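Local coordinates for JSC1_58120g3 ([Leptolyngbya] sp. JSC-1, PDB 6XHH), which probably senses far-red light as a cyanobacteriochrome, its GAF domain holding a verdin-type bilin chromophore in the dark state, at residues F87-I92 / K127-V132; F33-V38 / A151-D156; L94-W99 / P109-T114. One frame throughout, in Å; residues are numbered along the deposited sequence.

Contact 1. Residues F87-I92 / K127-V132; sequences FVVDDI and KSCAVV. With M1V (mesobiliverdin IX(alpha)), chain C.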
loop_
_atom_site.group_PDB
_atom_site.type_symbol
_atom_site.label_atom_id
_atom_site.label_comp_id
_atom_site.label_asym_id
_atom_site.label_seq_id
_atom_site.Cartn_x
_atom_site.Cartn_y
_atom_site.Cartn_z
ATOM N N PHE A 87 -1.800 1.228 -7.615
ATOM C CA PHE A 87 -3.236 1.472 -7.661
ATOM C C PHE A 87 -3.524 2.716 -6.830
ATOM O O PHE A 87 -3.297 2.716 -5.616
ATOM C CB PHE A 87 -3.995 0.258 -7.131
ATOM C CG PHE A 87 -5.478 0.312 -7.353
ATOM C CD1 PHE A 87 -5.995 0.331 -8.632
ATOM C CD2 PHE A 87 -6.349 0.331 -6.279
ATOM C CE1 PHE A 87 -7.353 0.377 -8.846
ATOM C CE2 PHE A 87 -7.710 0.378 -6.494
ATOM C CZ PHE A 87 -8.218 0.392 -7.769
ATOM N N VAL A 88 -4.022 3.765 -7.475
ATOM C CA VAL A 88 -4.067 5.112 -6.908
ATOM C C VAL A 88 -5.497 5.627 -6.993
ATOM O O VAL A 88 -6.004 5.848 -8.093
ATOM C CB VAL A 88 -3.117 6.067 -7.639
ATOM C CG1 VAL A 88 -3.119 7.431 -6.968
ATOM C CG2 VAL A 88 -1.698 5.469 -7.720
ATOM N N VAL A 89 -6.146 5.815 -5.846
ATOM C CA VAL A 89 -7.568 6.184 -5.795
ATOM C C VAL A 89 -7.765 7.325 -4.798
ATOM O O VAL A 89 -7.777 7.102 -3.579
ATOM C CB VAL A 89 -8.444 4.984 -5.434
ATOM C CG1 VAL A 89 -9.920 5.403 -5.380
ATOM C CG2 VAL A 89 -8.217 3.851 -6.438
ATOM N N ASP A 90 -7.941 8.551 -5.306
ATOM C CA ASP A 90 -8.213 9.684 -4.423
ATOM C C ASP A 90 -9.489 9.463 -3.619
ATOM O O ASP A 90 -9.549 9.773 -2.427
ATOM C CB ASP A 90 -8.365 10.975 -5.224
ATOM C CG ASP A 90 -7.070 11.467 -5.815
ATOM O OD1 ASP A 90 -6.061 10.743 -5.723
ATOM O OD2 ASP A 90 -7.066 12.602 -6.337
ATOM N N ASP A 91 -10.523 8.951 -4.276
ATOM C CA ASP A 91 -11.879 8.889 -3.740
ATOM C C ASP A 91 -12.473 7.577 -4.242
ATOM O O ASP A 91 -12.665 7.431 -5.447
ATOM C CB ASP A 91 -12.680 10.097 -4.235
ATOM C CG ASP A 91 -14.095 10.165 -3.683
ATOM O OD1 ASP A 91 -14.664 9.125 -3.324
ATOM O OD2 ASP A 91 -14.637 11.284 -3.649
ATOM N N ILE A 92 -12.756 6.627 -3.343
ATOM C CA ILE A 92 -13.211 5.308 -3.783
ATOM C C ILE A 92 -14.519 5.368 -4.564
ATOM O O ILE A 92 -14.870 4.403 -5.258
ATOM C CB ILE A 92 -13.352 4.323 -2.597
ATOM C CG1 ILE A 92 -14.479 4.737 -1.642
ATOM C CG2 ILE A 92 -12.008 4.125 -1.893
ATOM C CD1 ILE A 92 -14.841 3.616 -0.649
ATOM N N LYS A 127 -11.666 5.313 2.552
ATOM C CA LYS A 127 -12.275 6.230 1.588
ATOM C C LYS A 127 -11.326 6.676 0.481
ATOM O O LYS A 127 -11.769 7.332 -0.472
ATOM C CB LYS A 127 -12.822 7.477 2.298
ATOM C CG LYS A 127 -14.156 7.233 3.004
ATOM C CD LYS A 127 -14.732 8.549 3.506
ATOM C CE LYS A 127 -16.055 8.323 4.219
ATOM N NZ LYS A 127 -15.891 7.340 5.323
ATOM N N SER A 128 -10.052 6.309 0.560
ATOM C CA SER A 128 -9.018 6.755 -0.362
ATOM C C SER A 128 -7.847 5.796 -0.195
ATOM O O SER A 128 -7.538 5.416 0.930
ATOM C CB SER A 128 -8.615 8.197 -0.030
ATOM O OG SER A 128 -7.458 8.614 -0.744
ATOM N N CYS A 129 -7.215 5.374 -1.294
ATOM C CA CYS A 129 -6.129 4.414 -1.119
ATOM C C CYS A 129 -5.065 4.590 -2.191
ATOM O O CYS A 129 -5.382 4.785 -3.366
ATOM C CB CYS A 129 -6.617 2.951 -1.160
ATOM S SG CYS A 129 -7.557 2.482 -2.663
ATOM N N ALA A 130 -3.804 4.492 -1.769
ATOM C CA ALA A 130 -2.661 4.382 -2.671
ATOM C C ALA A 130 -1.950 3.090 -2.300
ATOM O O ALA A 130 -1.543 2.926 -1.147
ATOM C CB ALA A 130 -1.722 5.591 -2.557
ATOM N N VAL A 131 -1.852 2.156 -3.247
ATOM C CA VAL A 131 -1.466 0.774 -2.972
ATOM C C VAL A 131 -0.332 0.381 -3.913
ATOM O O VAL A 131 -0.433 0.578 -5.132
ATOM C CB VAL A 131 -2.656 -0.199 -3.118
ATOM C CG1 VAL A 131 -2.286 -1.602 -2.590
ATOM C CG2 VAL A 131 -3.900 0.337 -2.386
ATOM N N VAL A 132 0.758 -0.153 -3.357
ATOM C CA VAL A 132 1.912 -0.518 -4.175
ATOM C C VAL A 132 2.426 -1.894 -3.775
ATOM O O VAL A 132 2.223 -2.367 -2.653
ATOM C CB VAL A 132 3.066 0.494 -4.069
ATOM C CG1 VAL A 132 2.600 1.898 -4.444
ATOM C CG2 VAL A 132 3.687 0.449 -2.668
HETATM O OA M1V C . -13.068 -8.055 -2.184
HETATM C C1A M1V C . -13.547 -8.016 -3.307
HETATM N NA M1V C . -12.935 -7.472 -4.366
HETATM C C2A M1V C . -14.801 -8.536 -3.684
HETATM C CMA M1V C . -15.787 -9.225 -2.768
HETATM C C3A M1V C . -14.974 -8.297 -5.045
HETATM C CAA M1V C . -16.142 -8.656 -5.882
HETATM C CBA M1V C . -15.774 -9.625 -7.008
HETATM C C4A M1V C . -13.751 -7.594 -5.494
HETATM C CHA M1V C . -13.518 -7.196 -6.782
HETATM C C1B M1V C . -12.366 -6.509 -7.375
HETATM C C2B M1V C . -12.357 -6.126 -8.742
HETATM C CMB M1V C . -13.481 -6.338 -9.727
HETATM C C3B M1V C . -11.162 -5.521 -8.989
HETATM C CAB M1V C . -10.703 -4.937 -10.313
HETATM C CBB M1V C . -10.730 -3.400 -10.251
HETATM C CGB M1V C . -12.155 -2.895 -10.181
HETATM O O2B M1V C . -12.915 -3.029 -11.170
HETATM O O1B M1V C . -12.600 -2.340 -9.151
HETATM N NB M1V C . -11.197 -6.148 -6.824
HETATM C C4B M1V C . -10.433 -5.548 -7.762
HETATM C CHB M1V C . -9.140 -5.012 -7.664
HETATM C C1C M1V C . -8.318 -4.740 -6.561
HETATM C C2C M1V C . -7.188 -3.915 -6.652
HETATM C CAC M1V C . -6.674 -3.294 -7.933
HETATM C CBC M1V C . -5.866 -4.446 -8.593
HETATM C CGC M1V C . -5.597 -4.291 -10.083
HETATM O O2C M1V C . -5.984 -3.274 -10.701
HETATM O O1C M1V C . -4.992 -5.189 -10.722
HETATM C C3C M1V C . -6.614 -3.865 -5.384
HETATM C CMC M1V C . -5.376 -3.088 -5.031
HETATM N NC M1V C . -8.448 -5.163 -5.257
HETATM C C4C M1V C . -7.418 -4.636 -4.519
HETATM C CHC M1V C . -7.315 -4.956 -3.134
HETATM C C1D M1V C . -6.509 -4.434 -2.152
HETATM C C2D M1V C . -5.863 -5.179 -1.127
HETATM C CMD M1V C . -5.905 -6.680 -0.973
HETATM N ND M1V C . -6.241 -3.089 -1.940
HETATM C C4D M1V C . -5.439 -2.983 -0.859
HETATM O OD M1V C . -5.033 -1.904 -0.426
HETATM C C3D M1V C . -5.192 -4.295 -0.341
HETATM C CAD M1V C . -4.330 -4.645 0.845
HETATM C CBD M1V C . -5.071 -4.307 2.120
HETATM O O HOH W 1 -14.300 8.598 -0.637
#

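Contact 2. Residues F33-V38 / A151-D156; sequences FGIERV and APRHWD. With EDO (1,2-ethanediol), chain E.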
loop_
_atom_site.group_PDB
_atom_site.type_symbol
_atom_site.label_atom_id
_atom_site.label_comp_id
_atom_site.label_asym_id
_atom_site.label_seq_id
_atom_site.Cartn_x
_atom_site.Cartn_y
_atom_site.Cartn_z
ATOM N N PHE A 33 2.805 11.311 5.469
ATOM C CA PHE A 33 1.644 11.662 4.658
ATOM C C PHE A 33 0.527 12.332 5.450
ATOM O O PHE A 33 -0.427 12.828 4.840
ATOM C CB PHE A 33 1.095 10.405 3.970
ATOM C CG PHE A 33 1.933 9.922 2.803
ATOM C CD1 PHE A 33 3.024 10.653 2.350
ATOM C CD2 PHE A 33 1.618 8.743 2.152
ATOM C CE1 PHE A 33 3.785 10.219 1.259
ATOM C CE2 PHE A 33 2.382 8.302 1.060
ATOM C CZ PHE A 33 3.465 9.039 0.624
ATOM N N GLY A 34 0.626 12.375 6.777
ATOM C CA GLY A 34 -0.448 12.898 7.602
ATOM C C GLY A 34 -1.772 12.217 7.321
ATOM O O GLY A 34 -2.796 12.882 7.117
ATOM N N ILE A 35 -1.776 10.887 7.301
ATOM C CA ILE A 35 -2.999 10.161 6.978
ATOM C C ILE A 35 -3.400 9.242 8.125
ATOM O O ILE A 35 -2.730 9.186 9.164
ATOM C CB ILE A 35 -2.850 9.351 5.680
ATOM C CG1 ILE A 35 -1.668 8.366 5.788
ATOM C CG2 ILE A 35 -2.706 10.291 4.477
ATOM C CD1 ILE A 35 -1.405 7.581 4.494
ATOM N N GLU A 36 -4.483 8.494 7.933
ATOM C CA GLU A 36 -5.120 7.793 9.037
ATOM C C GLU A 36 -4.736 6.324 9.146
ATOM O O GLU A 36 -4.883 5.749 10.225
ATOM C CB GLU A 36 -6.645 7.945 8.927
ATOM C CG GLU A 36 -7.063 9.381 9.256
ATOM C CD GLU A 36 -8.413 9.827 8.690
ATOM O OE1 GLU A 36 -8.996 9.177 7.792
ATOM O OE2 GLU A 36 -8.904 10.872 9.174
ATOM N N ARG A 37 -4.229 5.703 8.080
ATOM C CA ARG A 37 -3.767 4.327 8.212
ATOM C C ARG A 37 -2.763 4.003 7.128
ATOM O O ARG A 37 -2.935 4.410 5.986
ATOM C CB ARG A 37 -4.927 3.323 8.131
ATOM C CG ARG A 37 -4.592 2.000 8.773
ATOM C CD ARG A 37 -5.520 0.895 8.349
ATOM N NE ARG A 37 -6.931 1.122 8.669
ATOM C CZ ARG A 37 -7.492 0.884 9.855
ATOM N NH1 ARG A 37 -6.768 0.423 10.874
ATOM N NH2 ARG A 37 -8.793 1.095 10.017
ATOM N N VAL A 38 -1.720 3.270 7.505
ATOM C CA VAL A 38 -0.810 2.617 6.570
ATOM C C VAL A 38 -0.672 1.167 7.011
ATOM O O VAL A 38 -0.506 0.888 8.203
ATOM C CB VAL A 38 0.569 3.309 6.511
ATOM C CG1 VAL A 38 1.502 2.565 5.551
ATOM C CG2 VAL A 38 0.415 4.739 6.061
ATOM N N ALA A 151 -12.198 10.782 4.756
ATOM C CA ALA A 151 -12.395 11.709 3.648
ATOM C C ALA A 151 -11.555 11.224 2.473
ATOM O O ALA A 151 -10.595 10.488 2.663
ATOM C CB ALA A 151 -11.980 13.134 4.040
ATOM N N PRO A 152 -11.902 11.650 1.255
ATOM C CA PRO A 152 -10.974 11.489 0.128
ATOM C C PRO A 152 -9.684 12.251 0.379
ATOM O O PRO A 152 -9.616 13.186 1.180
ATOM C CB PRO A 152 -11.740 12.095 -1.060
ATOM C CG PRO A 152 -13.169 12.151 -0.626
ATOM C CD PRO A 152 -13.155 12.307 0.852
ATOM N N ARG A 153 -8.645 11.858 -0.346
ATOM C CA ARG A 153 -7.384 12.571 -0.277
ATOM C C ARG A 153 -6.717 12.440 -1.627
ATOM O O ARG A 153 -6.739 11.359 -2.218
ATOM C CB ARG A 153 -6.473 12.009 0.809
ATOM C CG ARG A 153 -5.166 12.768 0.961
ATOM C CD ARG A 153 -4.113 11.820 1.430
ATOM N NE ARG A 153 -2.906 12.443 1.971
ATOM C CZ ARG A 153 -1.810 12.695 1.269
ATOM N NH1 ARG A 153 -1.782 12.462 -0.035
ATOM N NH2 ARG A 153 -0.749 13.205 1.875
ATOM N N HIS A 154 -6.154 13.541 -2.113
ATOM C CA HIS A 154 -5.489 13.531 -3.404
ATOM C C HIS A 154 -4.092 12.946 -3.263
ATOM O O HIS A 154 -3.326 13.368 -2.395
ATOM C CB HIS A 154 -5.413 14.950 -3.961
ATOM C CG HIS A 154 -4.567 15.065 -5.179
ATOM N ND1 HIS A 154 -4.842 14.376 -6.341
ATOM C CD2 HIS A 154 -3.472 15.813 -5.434
ATOM C CE1 HIS A 154 -3.934 14.678 -7.252
ATOM N NE2 HIS A 154 -3.090 15.545 -6.728
ATOM N N TRP A 155 -3.765 11.970 -4.110
ATOM C CA TRP A 155 -2.427 11.394 -4.175
ATOM C C TRP A 155 -1.683 11.972 -5.370
ATOM O O TRP A 155 -2.187 11.919 -6.493
ATOM C CB TRP A 155 -2.479 9.863 -4.291
ATOM C CG TRP A 155 -3.346 9.195 -3.256
ATOM C CD1 TRP A 155 -4.629 8.729 -3.437
ATOM C CD2 TRP A 155 -3.026 8.951 -1.876
ATOM N NE1 TRP A 155 -5.116 8.201 -2.257
ATOM C CE2 TRP A 155 -4.154 8.326 -1.284
ATOM C CE3 TRP A 155 -1.902 9.200 -1.083
ATOM C CZ2 TRP A 155 -4.182 7.938 0.067
ATOM C CZ3 TRP A 155 -1.931 8.808 0.264
ATOM C CH2 TRP A 155 -3.072 8.180 0.819
ATOM N N ASP A 156 -0.490 12.526 -5.148
ATOM C CA ASP A 156 0.290 12.962 -6.302
ATOM C C ASP A 156 1.352 11.921 -6.644
ATOM O O ASP A 156 1.636 11.001 -5.873
ATOM C CB ASP A 156 0.904 14.360 -6.095
ATOM C CG ASP A 156 1.895 14.436 -4.952
ATOM O OD1 ASP A 156 2.719 13.514 -4.766
ATOM O OD2 ASP A 156 1.902 15.483 -4.267
HETATM C C1 EDO E . -3.877 15.152 3.987
HETATM O O1 EDO E . -3.114 14.097 4.596
HETATM C C2 EDO E . -4.876 15.729 4.992
HETATM O O2 EDO E . -4.202 15.939 6.244
#

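Contact 3. Residues L94-W99 / P109-T114; sequences LGETIW and PKRPLT. With M1V (mesobiliverdin IX(alpha)), chain C; EDO (1,2-ethanediol), chain H; EDO (1,2-ethanediol), chain D.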
loop_
_atom_site.group_PDB
_atom_site.type_symbol
_atom_site.label_atom_id
_atom_site.label_comp_id
_atom_site.label_asym_id
_atom_site.label_seq_id
_atom_site.Cartn_x
_atom_site.Cartn_y
_atom_site.Cartn_z
ATOM N N LEU A 94 -15.149 7.723 -6.880
ATOM C CA LEU A 94 -14.901 8.354 -8.166
ATOM C C LEU A 94 -13.922 7.593 -9.042
ATOM O O LEU A 94 -14.083 7.598 -10.262
ATOM C CB LEU A 94 -14.398 9.792 -7.972
ATOM C CG LEU A 94 -15.385 10.727 -7.264
ATOM C CD1 LEU A 94 -14.792 12.105 -7.077
ATOM C CD2 LEU A 94 -16.681 10.822 -8.053
ATOM N N GLY A 95 -12.917 6.941 -8.484
ATOM C CA GLY A 95 -12.171 5.953 -9.237
ATOM C C GLY A 95 -10.681 6.237 -9.277
ATOM O O GLY A 95 -10.174 7.166 -8.657
ATOM N N GLU A 96 -9.986 5.396 -10.033
ATOM C CA GLU A 96 -8.530 5.361 -10.011
ATOM C C GLU A 96 -7.912 6.370 -10.974
ATOM O O GLU A 96 -8.466 6.681 -12.032
ATOM C CB GLU A 96 -8.015 3.960 -10.341
ATOM C CG GLU A 96 -8.287 3.518 -11.772
ATOM C CD GLU A 96 -7.385 2.364 -12.219
ATOM O OE1 GLU A 96 -6.153 2.465 -12.097
ATOM O OE2 GLU A 96 -7.917 1.341 -12.682
ATOM N N THR A 97 -6.752 6.890 -10.572
ATOM C CA THR A 97 -5.899 7.693 -11.434
ATOM C C THR A 97 -5.112 6.778 -12.363
ATOM O O THR A 97 -4.439 5.851 -11.901
ATOM C CB THR A 97 -4.932 8.518 -10.578
ATOM O OG1 THR A 97 -5.676 9.354 -9.682
ATOM C CG2 THR A 97 -4.041 9.376 -11.464
ATOM N N ILE A 98 -5.184 7.033 -13.671
ATOM C CA ILE A 98 -4.522 6.133 -14.612
ATOM C C ILE A 98 -3.013 6.336 -14.551
ATOM O O ILE A 98 -2.513 7.468 -14.625
ATOM C CB ILE A 98 -5.063 6.326 -16.036
ATOM C CG1 ILE A 98 -6.587 6.111 -16.050
ATOM C CG2 ILE A 98 -4.402 5.326 -16.959
ATOM C CD1 ILE A 98 -7.025 4.751 -15.551
ATOM N N TRP A 99 -2.287 5.229 -14.400
ATOM C CA TRP A 99 -0.832 5.203 -14.280
ATOM C C TRP A 99 -0.264 4.485 -15.496
ATOM O O TRP A 99 -0.518 3.288 -15.687
ATOM C CB TRP A 99 -0.436 4.486 -12.994
ATOM C CG TRP A 99 1.034 4.333 -12.729
ATOM C CD1 TRP A 99 1.865 3.356 -13.196
ATOM C CD2 TRP A 99 1.816 5.170 -11.889
ATOM N NE1 TRP A 99 3.137 3.550 -12.702
ATOM C CE2 TRP A 99 3.132 4.660 -11.899
ATOM C CE3 TRP A 99 1.541 6.323 -11.152
ATOM C CZ2 TRP A 99 4.162 5.249 -11.169
ATOM C CZ3 TRP A 99 2.564 6.904 -10.429
ATOM C CH2 TRP A 99 3.860 6.373 -10.451
ATOM N N PRO A 109 -9.690 10.370 -17.892
ATOM C CA PRO A 109 -10.542 10.509 -16.710
ATOM C C PRO A 109 -10.285 9.378 -15.727
ATOM O O PRO A 109 -9.750 8.325 -16.076
ATOM C CB PRO A 109 -11.964 10.439 -17.281
ATOM C CG PRO A 109 -11.810 9.657 -18.568
ATOM C CD PRO A 109 -10.457 10.029 -19.106
ATOM N N LYS A 110 -10.672 9.616 -14.477
ATOM C CA LYS A 110 -10.590 8.566 -13.469
ATOM C C LYS A 110 -11.472 7.385 -13.865
ATOM O O LYS A 110 -12.508 7.546 -14.515
ATOM C CB LYS A 110 -11.002 9.097 -12.092
ATOM C CG LYS A 110 -10.282 10.388 -11.625
ATOM C CD LYS A 110 -8.790 10.206 -11.462
ATOM C CE LYS A 110 -8.142 11.453 -10.836
ATOM N NZ LYS A 110 -8.349 11.600 -9.365
ATOM N N ARG A 111 -11.040 6.182 -13.487
ATOM C CA ARG A 111 -11.749 4.960 -13.845
ATOM C C ARG A 111 -12.506 4.423 -12.638
ATOM O O ARG A 111 -11.871 3.962 -11.686
ATOM C CB ARG A 111 -10.773 3.909 -14.367
ATOM C CG ARG A 111 -11.435 2.658 -14.890
ATOM C CD ARG A 111 -10.384 1.666 -15.384
ATOM N NE ARG A 111 -10.890 0.833 -16.467
ATOM C CZ ARG A 111 -11.422 -0.373 -16.301
ATOM N NH1 ARG A 111 -11.524 -0.900 -15.088
ATOM N NH2 ARG A 111 -11.851 -1.056 -17.354
ATOM N N PRO A 112 -13.837 4.431 -12.648
ATOM C CA PRO A 112 -14.599 3.985 -11.473
ATOM C C PRO A 112 -14.325 2.535 -11.115
ATOM O O PRO A 112 -14.089 1.687 -11.975
ATOM C CB PRO A 112 -16.059 4.189 -11.905
ATOM C CG PRO A 112 -15.991 5.299 -12.907
ATOM C CD PRO A 112 -14.706 5.053 -13.663
ATOM N N LEU A 113 -14.364 2.258 -9.811
ATOM C CA LEU A 113 -14.153 0.914 -9.287
ATOM C C LEU A 113 -15.441 0.101 -9.343
ATOM O O LEU A 113 -16.544 0.645 -9.312
ATOM C CB LEU A 113 -13.665 0.977 -7.834
ATOM C CG LEU A 113 -12.193 1.282 -7.540
ATOM C CD1 LEU A 113 -11.690 2.563 -8.181
ATOM C CD2 LEU A 113 -12.011 1.346 -6.035
ATOM N N THR A 114 -15.285 -1.218 -9.429
ATOM C CA THR A 114 -16.416 -2.137 -9.361
ATOM C C THR A 114 -17.049 -2.079 -7.974
ATOM O O THR A 114 -16.358 -1.891 -6.978
ATOM C CB THR A 114 -15.922 -3.554 -9.675
ATOM O OG1 THR A 114 -15.478 -3.616 -11.042
ATOM C CG2 THR A 114 -16.992 -4.599 -9.419
HETATM O OA M1V C . -13.068 -8.055 -2.184
HETATM C C1A M1V C . -13.547 -8.016 -3.307
HETATM N NA M1V C . -12.935 -7.472 -4.366
HETATM C C2A M1V C . -14.801 -8.536 -3.684
HETATM C CMA M1V C . -15.787 -9.225 -2.768
HETATM C C3A M1V C . -14.974 -8.297 -5.045
HETATM C CAA M1V C . -16.142 -8.656 -5.882
HETATM C CBA M1V C . -15.774 -9.625 -7.008
HETATM C C4A M1V C . -13.751 -7.594 -5.494
HETATM C CHA M1V C . -13.518 -7.196 -6.782
HETATM C C1B M1V C . -12.366 -6.509 -7.375
HETATM C C2B M1V C . -12.357 -6.126 -8.742
HETATM C CMB M1V C . -13.481 -6.338 -9.727
HETATM C C3B M1V C . -11.162 -5.521 -8.989
HETATM C CAB M1V C . -10.703 -4.937 -10.313
HETATM C CBB M1V C . -10.730 -3.400 -10.251
HETATM C CGB M1V C . -12.155 -2.895 -10.181
HETATM O O2B M1V C . -12.915 -3.029 -11.170
HETATM O O1B M1V C . -12.600 -2.340 -9.151
HETATM N NB M1V C . -11.197 -6.148 -6.824
HETATM C C4B M1V C . -10.433 -5.548 -7.762
HETATM C CHB M1V C . -9.140 -5.012 -7.664
HETATM C C1C M1V C . -8.318 -4.740 -6.561
HETATM C C2C M1V C . -7.188 -3.915 -6.652
HETATM C CAC M1V C . -6.674 -3.294 -7.933
HETATM C CBC M1V C . -5.866 -4.446 -8.593
HETATM C CGC M1V C . -5.597 -4.291 -10.083
HETATM O O2C M1V C . -5.984 -3.274 -10.701
HETATM O O1C M1V C . -4.992 -5.189 -10.722
HETATM C C3C M1V C . -6.614 -3.865 -5.384
HETATM C CMC M1V C . -5.376 -3.088 -5.031
HETATM N NC M1V C . -8.448 -5.163 -5.257
HETATM C C4C M1V C . -7.418 -4.636 -4.519
HETATM C CHC M1V C . -7.315 -4.956 -3.134
HETATM C C1D M1V C . -6.509 -4.434 -2.152
HETATM C C2D M1V C . -5.863 -5.179 -1.127
HETATM C CMD M1V C . -5.905 -6.680 -0.973
HETATM N ND M1V C . -6.241 -3.089 -1.940
HETATM C C4D M1V C . -5.439 -2.983 -0.859
HETATM O OD M1V C . -5.033 -1.904 -0.426
HETATM C C3D M1V C . -5.192 -4.295 -0.341
HETATM C CAD M1V C . -4.330 -4.645 0.845
HETATM C CBD M1V C . -5.071 -4.307 2.120
HETATM C C1 EDO H . -11.001 4.714 -18.682
HETATM O O1 EDO H . -9.910 4.123 -19.396
HETATM C C2 EDO H . -10.418 5.645 -17.630
HETATM O O2 EDO H . -9.974 6.859 -18.234
HETATM C C1 EDO D . -17.569 -5.024 -14.095
HETATM O O1 EDO D . -16.349 -4.849 -13.363
HETATM C C2 EDO D . -18.749 -5.030 -13.127
HETATM O O2 EDO D . -19.091 -3.681 -12.775
HETATM O O HOH W 2 -7.901 8.926 -8.203
HETATM O O HOH W 3 -6.899 9.121 -14.632
#

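Contact 1. Residues F87-I92 / K127-V132
Phe87 and Val131 form a hydrogen-bonded antiparallel pair in the central GAF sheet, where strand 87-89 runs along the outer side of strand 128-136. The straighter of their two backbone bonds goes from Phe87 N to Val131 O (2.9 Å, 169° at the hydrogen). Val89 and Cys129 make the next such pair, while Val88 and Ala130 between them turn to the opposite face, under helix 157-178.

The tight part is the face that meets the bilin. Cys129 SG stands between its backbone N and carbonyl carbon (chi1 55°), lies 3.8 Å from Val89 CB, and approaches the Phe87 ring obliquely as a sulfur-aromatic contact. On one face of that ring the bilin propionate carbon CAC sits over the centre, 3.6 Å above the plane. Val131 CG2 comes within 3.2 Å of the bilin oxygen OD. An alanine in place of Phe87 would probably open a gap beneath CAC and deprive Cys129 SG of its aromatic neighbour.

At Asp90 the chain turns a corner, and here, around Asp91 and Lys127, the contact is looser and partly open to solvent, although Ile92 is buried against helix 115-123. Ile92 N still reaches Lys127 O at 3.1 Å, but from 45° out of the carbonyl plane, and the lysine amine leads away to Asn149 O. A water completes this side, donating to Lys127 O and, at 2.8 Å, to Asp91 OD1, which also accepts Tyr93 N.

Contact 2. Residues F33-V38 / A151-D156
Phe33 O accepts a hydrogen bond from Arg153 NH2 at 3.0 Å, the donor lying in the carbonyl plane on a lone pair and the N-H angle being 151°. An ethanediol molecule, probably from the crystallisation liquor, adds to the grip: its O1 lies 3.0 Å from Phe33 O, close to Gly34 O as well, and accepts Arg153 NE at 3.1 Å. The guanidinium thus binds the carbonyl of Phe33, at the C-terminal end of helix 18-33, directly, and that of Gly34 only through the ethanediol; its positive charge is likely to be favourable at this helix end, and its NH1 forms a salt bridge with Glu159.

Arg153 leaves the backbone with CG anti to N (chi1 -177°) and stays extended to NE, crossing Ile35 at about a right angle. Ile35 CG2 approaches the guanidinium obliquely, 3.3 Å from Arg153 NE. Farther back along the same chain, Arg153 CD lies over one face of the Trp155 ring, offset toward the rim.

Apolar packing falls at the indole edge. Phe33 CD2 meets Trp155 CZ3 at 4.0 Å and Ile35 CD1 meets Trp155 CH2 at 4.1 Å, both near the indole plane. Ile35 CD1 also lies at the edge of the Phe33 ring, in its plane. Trp155 NE1 is bound to Val89 O, which fixes the far side of the indole.

Gly34, with positive phi, is the C-prime residue of the Schellman motif that ends helix 18-33 before the first strand of the GAF sheet.

Contact 3. Residues L94-W99 / P109-T114
The Glu96 carboxylate and the Arg111 guanidinium are turned 89° from each other on side chains that lie side by side and point the same way. An ethanediol carbon approaches the guanidinium obliquely, and Glu96 OE2 lies beside Arg111 CD. Glu96 OE2 remains 4.8 Å from Arg111 NE, a distance at which opposite charges would probably still attract without a bond; the salt-bridge partner of Glu96 is Arg80, through OE1. Closer in, the aliphatic parts touch, Glu96 CG standing 3.6 Å from Arg111 CB. Glu96 CG lies between the backbone N and the carbonyl carbon (chi1 67°), a placement that brings it over to this neighbour. Ile98 CD1 packs on the same arginine CB.

The backbones meet in a single antiparallel bridge, a hydrogen-bonded pair of Glu96 and Arg111, within the segments that lead from strand 87-89 to helix 115-123 beside the GAF bilin pocket. Arg111 N reaches a lone pair of Glu96 O at 3.0 Å, whereas the return bond, Glu96 N to Arg111 O, comes from above the carbonyl plane. Gly95 CA passes 3.2 Å from Arg111 O, and a CB there would collide with that oxygen and with Pro112 N. Leu113 CD1 covers Gly95 CA at 3.6 Å.

On the solvent side Lys110 runs alongside Thr97, its chain bent, and Lys110 NZ donates to a water at 2.9 Å; that water donates in turn to Thr97 OG1 and Gly95 O. At the pocket end, Thr114 holds the N-cap position of helix 115-123, yet its hydroxyl serves the ligand: Thr114 OG1 donates to bilin propionate O2B at 2.6 Å, and Thr114 N to O1B at 2.9 Å.

The three contacts are nested along the chain, contact 3 within the loop closed by contact 1 and contact 1 within that of contact 2. Segment 87-92 touches both of the other contacts. The centre of contact 1 lies about 9 Å from that of contact 2 and equally far from that of contact 3, whereas contacts 2 and 3 have centres about 17 Å apart and do not touch. Asp90 OD2 reaches His154 ND1 at 2.8 Å, joining contact 1 to contact 2, and Val88 O reaches Thr97 N at 2.8 Å, joining it to contact 3. Contacts 1 and 3 both touch the bilin; the Trp155 side chain of contact 2 stays about 10 Å away.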